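Local coordinates for hypothetical protein PA3499 (Pseudomonas aeruginosa, PDB 2IG8) that is of unknown function but belongs to the YjgF-like superfamily of small trimeric alpha/beta proteins, within the Endoribonuclease L-PSP family, at residues G76-R87 with L125-I136; A103-S111 with D135-E143. All coordinates share one frame; numbering follows the deposited sequence.

Contact 1. Residues G76-R87 with L125-I136; sequences GNLYKLNVYVTR and LVEIDAWARLDI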
loop_
_atom_site.group_PDB
_atom_site.type_symbol
_atom_site.label_atom_id
_atom_site.label_comp_id
_atom_site.label_asym_id
_atom_site.label_seq_id
_atom_site.Cartn_x
_atom_site.Cartn_y
_atom_site.Cartn_z
ATOM N N GLY B 76 2.007 13.242 15.137
ATOM C CA GLY B 76 0.578 13.027 15.323
ATOM C C GLY B 76 -0.242 13.003 14.049
ATOM O O GLY B 76 -1.391 12.538 14.061
ATOM N N ASN B 77 0.323 13.535 12.959
ATOM C CA ASN B 77 -0.321 13.551 11.646
ATOM C C ASN B 77 -0.350 12.185 10.949
ATOM O O ASN B 77 -1.126 11.983 10.026
ATOM C CB ASN B 77 0.403 14.528 10.715
ATOM C CG ASN B 77 0.282 15.981 11.146
ATOM O OD1 ASN B 77 -0.661 16.393 11.846
ATOM N ND2 ASN B 77 1.226 16.776 10.697
ATOM N N LEU B 78 0.521 11.271 11.380
ATOM C CA LEU B 78 0.630 9.934 10.796
ATOM C C LEU B 78 -0.598 9.098 11.163
ATOM O O LEU B 78 -0.970 9.058 12.340
ATOM C CB LEU B 78 1.894 9.241 11.308
ATOM C CG LEU B 78 3.219 9.837 10.826
ATOM C CD1 LEU B 78 4.391 9.405 11.679
ATOM C CD2 LEU B 78 3.431 9.451 9.356
ATOM N N TYR B 79 -1.231 8.477 10.170
ATOM C CA TYR B 79 -2.368 7.590 10.420
ATOM C C TYR B 79 -2.170 6.163 9.899
ATOM O O TYR B 79 -2.927 5.281 10.246
ATOM C CB TYR B 79 -3.668 8.198 9.869
ATOM C CG TYR B 79 -3.728 8.379 8.377
ATOM C CD1 TYR B 79 -4.106 7.332 7.548
ATOM C CD2 TYR B 79 -3.399 9.594 7.786
ATOM C CE1 TYR B 79 -4.169 7.493 6.166
ATOM C CE2 TYR B 79 -3.436 9.755 6.397
ATOM C CZ TYR B 79 -3.827 8.705 5.602
ATOM O OH TYR B 79 -3.899 8.856 4.232
ATOM N N LYS B 80 -1.135 5.914 9.100
ATOM C CA LYS B 80 -0.855 4.541 8.651
ATOM C C LYS B 80 0.635 4.398 8.363
ATOM O O LYS B 80 1.260 5.325 7.833
ATOM C CB LYS B 80 -1.688 4.154 7.420
ATOM C CG LYS B 80 -1.413 2.721 6.913
ATOM C CD LYS B 80 -2.280 2.271 5.713
ATOM C CE LYS B 80 -3.511 1.503 6.122
ATOM N NZ LYS B 80 -4.320 0.967 4.957
ATOM N N LEU B 81 1.190 3.251 8.740
ATOM C CA LEU B 81 2.575 2.899 8.433
ATOM C C LEU B 81 2.589 1.493 7.850
ATOM O O LEU B 81 2.254 0.518 8.547
ATOM C CB LEU B 81 3.423 2.923 9.700
ATOM C CG LEU B 81 3.514 4.223 10.478
ATOM C CD1 LEU B 81 4.213 4.019 11.847
ATOM C CD2 LEU B 81 4.223 5.261 9.685
ATOM N N ASN B 82 2.921 1.376 6.572
ATOM C CA ASN B 82 3.137 0.061 6.000
ATOM C C ASN B 82 4.618 -0.267 5.999
ATOM O O ASN B 82 5.438 0.500 5.486
ATOM C CB ASN B 82 2.522 -0.039 4.636
ATOM C CG ASN B 82 0.997 -0.025 4.702
ATOM O OD1 ASN B 82 0.399 -0.267 5.767
ATOM N ND2 ASN B 82 0.383 0.298 3.626
ATOM N N VAL B 83 4.943 -1.410 6.583
ATOM C CA VAL B 83 6.318 -1.722 6.938
ATOM C C VAL B 83 6.730 -2.965 6.173
ATOM O O VAL B 83 6.016 -3.989 6.184
ATOM C CB VAL B 83 6.457 -1.969 8.443
ATOM C CG1 VAL B 83 7.942 -2.274 8.795
ATOM C CG2 VAL B 83 5.885 -0.763 9.217
ATOM N N TYR B 84 7.845 -2.851 5.468
ATOM C CA TYR B 84 8.392 -3.955 4.700
ATOM C C TYR B 84 9.725 -4.300 5.320
ATOM O O TYR B 84 10.629 -3.460 5.335
ATOM C CB TYR B 84 8.612 -3.534 3.245
ATOM C CG TYR B 84 7.394 -2.958 2.631
ATOM C CD1 TYR B 84 6.376 -3.792 2.208
ATOM C CD2 TYR B 84 7.222 -1.572 2.500
ATOM C CE1 TYR B 84 5.207 -3.274 1.671
ATOM C CE2 TYR B 84 6.041 -1.047 1.952
ATOM C CZ TYR B 84 5.053 -1.902 1.537
ATOM O OH TYR B 84 3.875 -1.430 0.960
ATOM N N VAL B 85 9.845 -5.535 5.805
ATOM C CA VAL B 85 11.057 -6.029 6.440
ATOM C C VAL B 85 11.662 -7.148 5.612
ATOM O O VAL B 85 10.964 -7.879 4.903
ATOM C CB VAL B 85 10.793 -6.526 7.910
ATOM C CG1 VAL B 85 10.274 -5.395 8.781
ATOM C CG2 VAL B 85 9.844 -7.785 7.940
ATOM N N THR B 86 12.982 -7.296 5.674
ATOM C CA THR B 86 13.615 -8.415 5.008
ATOM C C THR B 86 13.595 -9.697 5.836
ATOM O O THR B 86 13.789 -10.775 5.291
ATOM C CB THR B 86 15.074 -8.092 4.615
ATOM O OG1 THR B 86 15.791 -7.702 5.787
ATOM C CG2 THR B 86 15.103 -6.979 3.563
ATOM N N ARG B 87 13.372 -9.563 7.144
ATOM C CA ARG B 87 13.337 -10.680 8.080
ATOM C C ARG B 87 12.126 -10.515 8.981
ATOM O O ARG B 87 12.081 -9.606 9.838
ATOM C CB ARG B 87 14.622 -10.745 8.938
ATOM C CG ARG B 87 15.894 -10.714 8.120
ATOM C CD ARG B 87 17.153 -10.851 8.987
ATOM N NE ARG B 87 17.234 -9.780 9.958
ATOM C CZ ARG B 87 18.304 -9.498 10.699
ATOM N NH1 ARG B 87 19.422 -10.187 10.591
ATOM N NH2 ARG B 87 18.233 -8.516 11.566
ATOM N N LEU B 125 17.258 -3.467 6.241
ATOM C CA LEU B 125 16.385 -4.434 6.903
ATOM C C LEU B 125 14.912 -3.995 6.889
ATOM O O LEU B 125 14.043 -4.805 7.170
ATOM C CB LEU B 125 16.802 -4.610 8.373
ATOM C CG LEU B 125 18.150 -5.270 8.624
ATOM C CD1 LEU B 125 18.543 -5.167 10.141
ATOM C CD2 LEU B 125 18.101 -6.698 8.103
ATOM N N VAL B 126 14.649 -2.716 6.594
ATOM C CA VAL B 126 13.288 -2.172 6.667
ATOM C C VAL B 126 13.090 -0.954 5.769
ATOM O O VAL B 126 14.008 -0.157 5.529
ATOM C CB VAL B 126 12.876 -1.872 8.155
ATOM C CG1 VAL B 126 13.754 -0.749 8.764
ATOM C CG2 VAL B 126 11.382 -1.495 8.282
ATOM N N GLU B 127 11.873 -0.846 5.237
ATOM C CA GLU B 127 11.417 0.331 4.535
ATOM C C GLU B 127 9.989 0.597 5.023
ATOM O O GLU B 127 9.220 -0.341 5.231
ATOM C CB GLU B 127 11.455 0.107 3.018
ATOM C CG GLU B 127 10.890 1.256 2.221
ATOM C CD GLU B 127 11.486 1.395 0.810
ATOM O OE1 GLU B 127 12.378 0.619 0.417
ATOM O OE2 GLU B 127 11.058 2.316 0.104
ATOM N N ILE B 128 9.672 1.866 5.245
ATOM C CA ILE B 128 8.346 2.228 5.699
ATOM C C ILE B 128 7.698 3.233 4.768
ATOM O O ILE B 128 8.301 4.261 4.407
ATOM C CB ILE B 128 8.365 2.762 7.138
ATOM C CG1 ILE B 128 8.932 1.693 8.092
ATOM C CG2 ILE B 128 6.948 3.228 7.524
ATOM C CD1 ILE B 128 9.087 2.125 9.598
ATOM N N ASP B 129 6.469 2.907 4.370
ATOM C CA ASP B 129 5.616 3.780 3.595
ATOM C C ASP B 129 4.622 4.421 4.553
ATOM O O ASP B 129 3.767 3.716 5.125
ATOM C CB ASP B 129 4.895 2.946 2.519
ATOM C CG ASP B 129 4.248 3.792 1.421
ATOM O OD1 ASP B 129 4.357 5.049 1.429
ATOM O OD2 ASP B 129 3.583 3.192 0.543
ATOM N N ALA B 130 4.765 5.728 4.776
ATOM C CA ALA B 130 4.020 6.460 5.819
ATOM C C ALA B 130 2.923 7.318 5.172
ATOM O O ALA B 130 3.141 7.960 4.135
ATOM C CB ALA B 130 4.956 7.360 6.663
ATOM N N TRP B 131 1.750 7.309 5.793
ATOM C CA TRP B 131 0.624 8.134 5.365
ATOM C C TRP B 131 0.299 9.108 6.487
ATOM O O TRP B 131 0.211 8.701 7.669
ATOM C CB TRP B 131 -0.603 7.272 5.051
ATOM C CG TRP B 131 -0.327 6.149 4.081
ATOM C CD1 TRP B 131 0.330 4.982 4.351
ATOM C CD2 TRP B 131 -0.692 6.085 2.698
ATOM N NE1 TRP B 131 0.410 4.212 3.231
ATOM C CE2 TRP B 131 -0.221 4.851 2.200
ATOM C CE3 TRP B 131 -1.362 6.949 1.832
ATOM C CZ2 TRP B 131 -0.397 4.457 0.876
ATOM C CZ3 TRP B 131 -1.550 6.558 0.484
ATOM C CH2 TRP B 131 -1.064 5.320 0.024
ATOM N N ALA B 132 0.141 10.381 6.120
ATOM C CA ALA B 132 -0.172 11.448 7.068
ATOM C C ALA B 132 -1.064 12.531 6.455
ATOM O O ALA B 132 -1.111 12.705 5.229
ATOM C CB ALA B 132 1.125 12.082 7.606
ATOM N N ARG B 133 -1.791 13.218 7.342
ATOM C CA ARG B 133 -2.600 14.398 7.047
ATOM C C ARG B 133 -2.257 15.493 8.048
ATOM O O ARG B 133 -2.230 15.228 9.249
ATOM C CB ARG B 133 -4.066 14.083 7.294
ATOM C CG ARG B 133 -4.719 13.302 6.249
ATOM C CD ARG B 133 -6.163 13.176 6.590
ATOM N NE ARG B 133 -6.868 14.419 6.336
ATOM C CZ ARG B 133 -7.347 14.761 5.146
ATOM N NH1 ARG B 133 -7.173 13.964 4.088
ATOM N NH2 ARG B 133 -7.992 15.912 4.997
ATOM N N LEU B 134 -2.073 16.722 7.576
ATOM C CA LEU B 134 -1.689 17.833 8.446
ATOM C C LEU B 134 -2.818 18.345 9.364
ATOM O O LEU B 134 -2.559 19.122 10.288
ATOM C CB LEU B 134 -1.161 18.990 7.597
ATOM C CG LEU B 134 0.072 18.669 6.743
ATOM C CD1 LEU B 134 0.505 19.892 5.950
ATOM C CD2 LEU B 134 1.194 18.165 7.594
ATOM N N ASP B 135 -4.049 17.899 9.123
ATOM C CA ASP B 135 -5.215 18.400 9.849
ATOM C C ASP B 135 -5.768 17.422 10.892
ATOM O O ASP B 135 -6.913 17.566 11.322
ATOM C CB ASP B 135 -6.296 18.810 8.843
ATOM C CG ASP B 135 -6.776 17.658 7.974
ATOM O OD1 ASP B 135 -6.115 16.609 7.886
ATOM O OD2 ASP B 135 -7.830 17.814 7.349
ATOM N N ILE B 136 -4.964 16.425 11.285
ATOM C CA ILE B 136 -5.329 15.490 12.343
ATOM C C ILE B 136 -4.219 15.390 13.386
ATOM O O ILE B 136 -3.065 15.722 13.108
ATOM C CB ILE B 136 -5.637 14.073 11.789
ATOM C CG1 ILE B 136 -4.352 13.379 11.300
ATOM C CG2 ILE B 136 -6.666 14.159 10.667
ATOM C CD1 ILE B 136 -4.540 11.945 10.890
HETATM O O HOH W 1 2.595 0.790 1.211
HETATM O O HOH W 2 14.129 -7.164 8.741
#

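Contact 2. Residues A103-S111 with D135-E143; sequences AGQGTFPAS and DIDLANCDE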
loop_
_atom_site.group_PDB
_atom_site.type_symbol
_atom_site.label_atom_id
_atom_site.label_comp_id
_atom_site.label_asym_id
_atom_site.label_seq_id
_atom_site.Cartn_x
_atom_site.Cartn_y
_atom_site.Cartn_z
ATOM N N ALA B 103 6.436 7.729 21.937
ATOM C CA ALA B 103 6.399 7.806 23.417
ATOM C C ALA B 103 5.427 8.871 23.944
ATOM O O ALA B 103 4.965 8.765 25.078
ATOM C CB ALA B 103 7.787 8.032 23.982
ATOM N N GLY B 104 5.168 9.904 23.148
ATOM C CA GLY B 104 4.293 11.000 23.534
ATOM C C GLY B 104 2.816 10.810 23.290
ATOM O O GLY B 104 2.050 11.719 23.562
ATOM N N GLN B 105 2.382 9.660 22.767
ATOM C CA GLN B 105 0.956 9.486 22.493
ATOM C C GLN B 105 0.553 8.053 22.708
ATOM O O GLN B 105 1.379 7.159 22.624
ATOM C CB GLN B 105 0.582 9.945 21.061
ATOM C CG GLN B 105 1.149 9.104 19.965
ATOM C CD GLN B 105 1.069 9.788 18.593
ATOM O OE1 GLN B 105 1.629 10.875 18.411
ATOM N NE2 GLN B 105 0.393 9.147 17.630
ATOM N N GLY B 106 -0.737 7.842 22.996
ATOM C CA GLY B 106 -1.243 6.480 23.267
ATOM C C GLY B 106 -1.790 5.756 22.058
ATOM O O GLY B 106 -1.768 4.529 22.000
ATOM N N THR B 107 -2.234 6.512 21.067
ATOM C CA THR B 107 -2.855 5.951 19.875
ATOM C C THR B 107 -1.854 5.901 18.743
ATOM O O THR B 107 -1.285 6.919 18.371
ATOM C CB THR B 107 -4.072 6.788 19.410
ATOM O OG1 THR B 107 -5.001 6.920 20.480
ATOM C CG2 THR B 107 -4.778 6.094 18.206
ATOM N N PHE B 108 -1.633 4.699 18.210
ATOM C CA PHE B 108 -0.694 4.473 17.138
ATOM C C PHE B 108 -1.378 4.484 15.765
ATOM O O PHE B 108 -2.581 4.169 15.640
ATOM C CB PHE B 108 0.012 3.129 17.342
ATOM C CG PHE B 108 0.943 3.087 18.519
ATOM C CD1 PHE B 108 2.312 3.262 18.347
ATOM C CD2 PHE B 108 0.460 2.840 19.796
ATOM C CE1 PHE B 108 3.186 3.203 19.389
ATOM C CE2 PHE B 108 1.355 2.784 20.905
ATOM C CZ PHE B 108 2.733 2.990 20.676
ATOM N N PRO B 109 -0.612 4.806 14.713
ATOM C CA PRO B 109 -1.143 4.612 13.372
ATOM C C PRO B 109 -1.564 3.163 13.090
ATOM O O PRO B 109 -1.038 2.227 13.696
ATOM C CB PRO B 109 0.039 4.974 12.468
ATOM C CG PRO B 109 0.894 5.866 13.286
ATOM C CD PRO B 109 0.764 5.359 14.682
ATOM N N ALA B 110 -2.462 2.983 12.129
ATOM C CA ALA B 110 -2.731 1.654 11.593
ATOM C C ALA B 110 -1.446 1.155 10.918
ATOM O O ALA B 110 -0.553 1.937 10.620
ATOM C CB ALA B 110 -3.884 1.695 10.592
ATOM N N SER B 111 -1.337 -0.160 10.745
ATOM C CA SER B 111 -0.124 -0.749 10.164
ATOM C C SER B 111 -0.352 -2.071 9.487
ATOM O O SER B 111 -1.229 -2.839 9.877
ATOM C CB SER B 111 0.916 -0.951 11.246
ATOM O OG SER B 111 2.147 -1.402 10.675
ATOM N N ASP B 135 -4.049 17.899 9.123
ATOM C CA ASP B 135 -5.215 18.400 9.849
ATOM C C ASP B 135 -5.768 17.422 10.892
ATOM O O ASP B 135 -6.913 17.566 11.322
ATOM C CB ASP B 135 -6.296 18.810 8.843
ATOM C CG ASP B 135 -6.776 17.658 7.974
ATOM O OD1 ASP B 135 -6.115 16.609 7.886
ATOM O OD2 ASP B 135 -7.830 17.814 7.349
ATOM N N ILE B 136 -4.964 16.425 11.285
ATOM C CA ILE B 136 -5.329 15.490 12.343
ATOM C C ILE B 136 -4.219 15.390 13.386
ATOM O O ILE B 136 -3.065 15.722 13.108
ATOM C CB ILE B 136 -5.637 14.073 11.789
ATOM C CG1 ILE B 136 -4.352 13.379 11.300
ATOM C CG2 ILE B 136 -6.666 14.159 10.667
ATOM C CD1 ILE B 136 -4.540 11.945 10.890
ATOM N N ASP B 137 -4.569 14.930 14.583
ATOM C CA ASP B 137 -3.561 14.576 15.601
ATOM C C ASP B 137 -4.029 13.354 16.352
ATOM O O ASP B 137 -4.966 13.439 17.133
ATOM C CB ASP B 137 -3.315 15.744 16.545
ATOM C CG ASP B 137 -2.209 15.474 17.570
ATOM O OD1 ASP B 137 -1.649 14.346 17.668
ATOM O OD2 ASP B 137 -1.902 16.435 18.301
ATOM N N LEU B 138 -3.374 12.213 16.130
ATOM C CA LEU B 138 -3.827 10.954 16.729
ATOM C C LEU B 138 -3.851 10.956 18.262
ATOM O O LEU B 138 -4.607 10.182 18.883
ATOM C CB LEU B 138 -3.007 9.763 16.237
ATOM C CG LEU B 138 -3.616 8.857 15.164
ATOM C CD1 LEU B 138 -4.001 9.621 13.918
ATOM C CD2 LEU B 138 -2.663 7.710 14.860
ATOM N N ALA B 139 -3.030 11.794 18.872
ATOM C CA ALA B 139 -3.032 11.935 20.332
ATOM C C ALA B 139 -4.428 12.323 20.879
ATOM O O ALA B 139 -4.782 12.001 22.030
ATOM C CB ALA B 139 -1.963 12.961 20.760
ATOM N N ASN B 140 -5.228 12.984 20.048
ATOM C CA ASN B 140 -6.609 13.318 20.415
ATOM C C ASN B 140 -7.519 12.097 20.617
ATOM O O ASN B 140 -8.569 12.208 21.264
ATOM C CB ASN B 140 -7.234 14.267 19.376
ATOM C CG ASN B 140 -6.602 15.651 19.404
ATOM O OD1 ASN B 140 -6.190 16.132 20.464
ATOM N ND2 ASN B 140 -6.523 16.296 18.245
ATOM N N CYS B 141 -7.123 10.942 20.085
ATOM C CA CYS B 141 -7.896 9.705 20.259
ATOM C C CYS B 141 -7.685 9.043 21.602
ATOM O O CYS B 141 -8.472 8.166 21.980
ATOM C CB CYS B 141 -7.526 8.676 19.199
ATOM S SG CYS B 141 -7.872 9.205 17.557
ATOM N N ASP B 142 -6.630 9.429 22.318
ATOM C CA ASP B 142 -6.216 8.674 23.497
ATOM C C ASP B 142 -7.383 8.644 24.489
ATOM O O ASP B 142 -7.996 9.667 24.735
ATOM C CB ASP B 142 -4.971 9.287 24.150
ATOM C CG ASP B 142 -3.728 9.199 23.263
ATOM O OD1 ASP B 142 -3.788 8.636 22.140
ATOM O OD2 ASP B 142 -2.670 9.728 23.674
ATOM N N GLU B 143 -7.673 7.464 25.037
ATOM C CA GLU B 143 -8.790 7.282 25.966
ATOM C C GLU B 143 -8.396 6.427 27.164
ATOM O O GLU B 143 -7.273 6.528 27.665
ATOM C CB GLU B 143 -10.001 6.670 25.237
ATOM C CG GLU B 143 -9.738 5.385 24.441
ATOM C CD GLU B 143 -10.964 4.911 23.648
ATOM O OE1 GLU B 143 -12.115 5.108 24.122
ATOM O OE2 GLU B 143 -10.780 4.348 22.543
HETATM O O HOH W 3 0.636 13.514 18.746
HETATM O O HOH W 4 -7.025 5.417 20.972
#

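Contact 1. Residues G76-R87 with L125-I136
Trp131 lays its CB over one face of the Tyr79 ring, a CH-pi contact 3.9 Å from CB to the ring centroid. Tyr79 reaches this place because its CG stands between the backbone N and the carbonyl carbon (chi1 64°), which folds the ring across the neighbouring strand. The Tyr79 hydroxyl is bonded beyond the pair, to Glu29. At CD1 of Trp131, the aliphatic part of Lys80 runs alongside the indole, pointing the same way, with Lys80 CB 3.8 Å from Trp131 CD1. A classic beta bulge sets two residues, Tyr79 and Lys80, opposite the single Trp131. Tyr79 N gives a 2.9 Å bond to Trp131 O, and Lys80 N adds a weak one to the same oxygen. Beyond the bulge the antiparallel pairing is regular up to Thr86 N, which meets Leu125 O from above the carbonyl plane. One sheet face carries Leu78, Leu81, Val83, Val85, Val126, Ile128, Ala130 and Ala132. Here Val83 CG1 meets Val126 CG2 at 3.6 Å, and helices 53-70 and 91-101 pack over this face. The other face is more polar. A water bridges Tyr84 OH and Asp129 OD2, at 2.6 Å from Tyr84 OH. Lys80 NZ forms a salt bridge with Asp129 of the second subunit, and Asp129 pairs with Lys80 of the third. Trp131 also stacks edge-to-face with Trp131 of both other subunits. Trp131 NE1 is buried without a hydrogen-bond partner. The arrangement is that of the YjgF-like trimer: an antiparallel strand pair with helices on one face and the other subunits on the opposite face.

Contact 2. Residues A103-S111 with D135-E143
Asp137 starts the contact through water: one molecule donates to its OD1 and to Gln105 OE1. The same OD1 accepts from Ala139 N in an Asx turn, just where the 3-10 segment 138-141 begins. Leu138 comes next and points toward the other segment. Its CD2 rests on the backbone between Phe108 and Pro109, 3.6 Å from Pro109 N. Its CB lies 3.7 Å from Gln105 NE2. That amide is held by its own segment, since NE2 gives a straight 2.9 Å bond to Thr107 O and the oxygen lies in the amide plane. Ala139 CB then touches Gln105 CB at 4.0 Å. Cys141 follows with its CB 3.3 Å from Thr107 OG1, and a water donates to that hydroxyl oxygen and, weakly, to Cys141 O. The second subunit packs on Thr107, Phe108 and Cys141. Asp142 makes the direct polar link, using both carboxylate oxygens. Gly106 N reaches OD2 of Asp142 at 2.8 Å, from above the carboxylate plane. Thr107 OG1 donates to the anti lone pair of Asp142 OD1 at 2.7 Å, and Thr107 N adds a weak bond to that oxygen. The hydroxyl is placed for this by chi1 of -55°, which sets OG1 beside the backbone N. Two good donors and one weak one thus share the carboxylate, which would probably favour its charged form. The segment follows strand 126-133 and packs against the loop between helix 91-101 and strand 110-115, where Pro109 also touches Leu78 and Leu81 of strand 78-85.

How the contacts relate
Contact 1 is a buried strand pair close to the centre of the fold, while contact 2 is a partly buried meeting of loops farther out, about 13 Å away between centres. They share Asp135 and Ile136, where the chain leaves strand 126-133 for the C-terminal tail. Both reach the same sheet: strand 78-85 lies between strands 126-133 and 110-115, and Leu81 joins Ala110 and Ser111 by probable hydrogen bonds. Contact 1 relies on repeated backbone bonds, apolar packing and charges shared between subunits. Contact 2 depends more on one carboxylate and water bridges, with a few apolar touches led by Leu138. Both touch the second subunit, and contact 1 also meets the third.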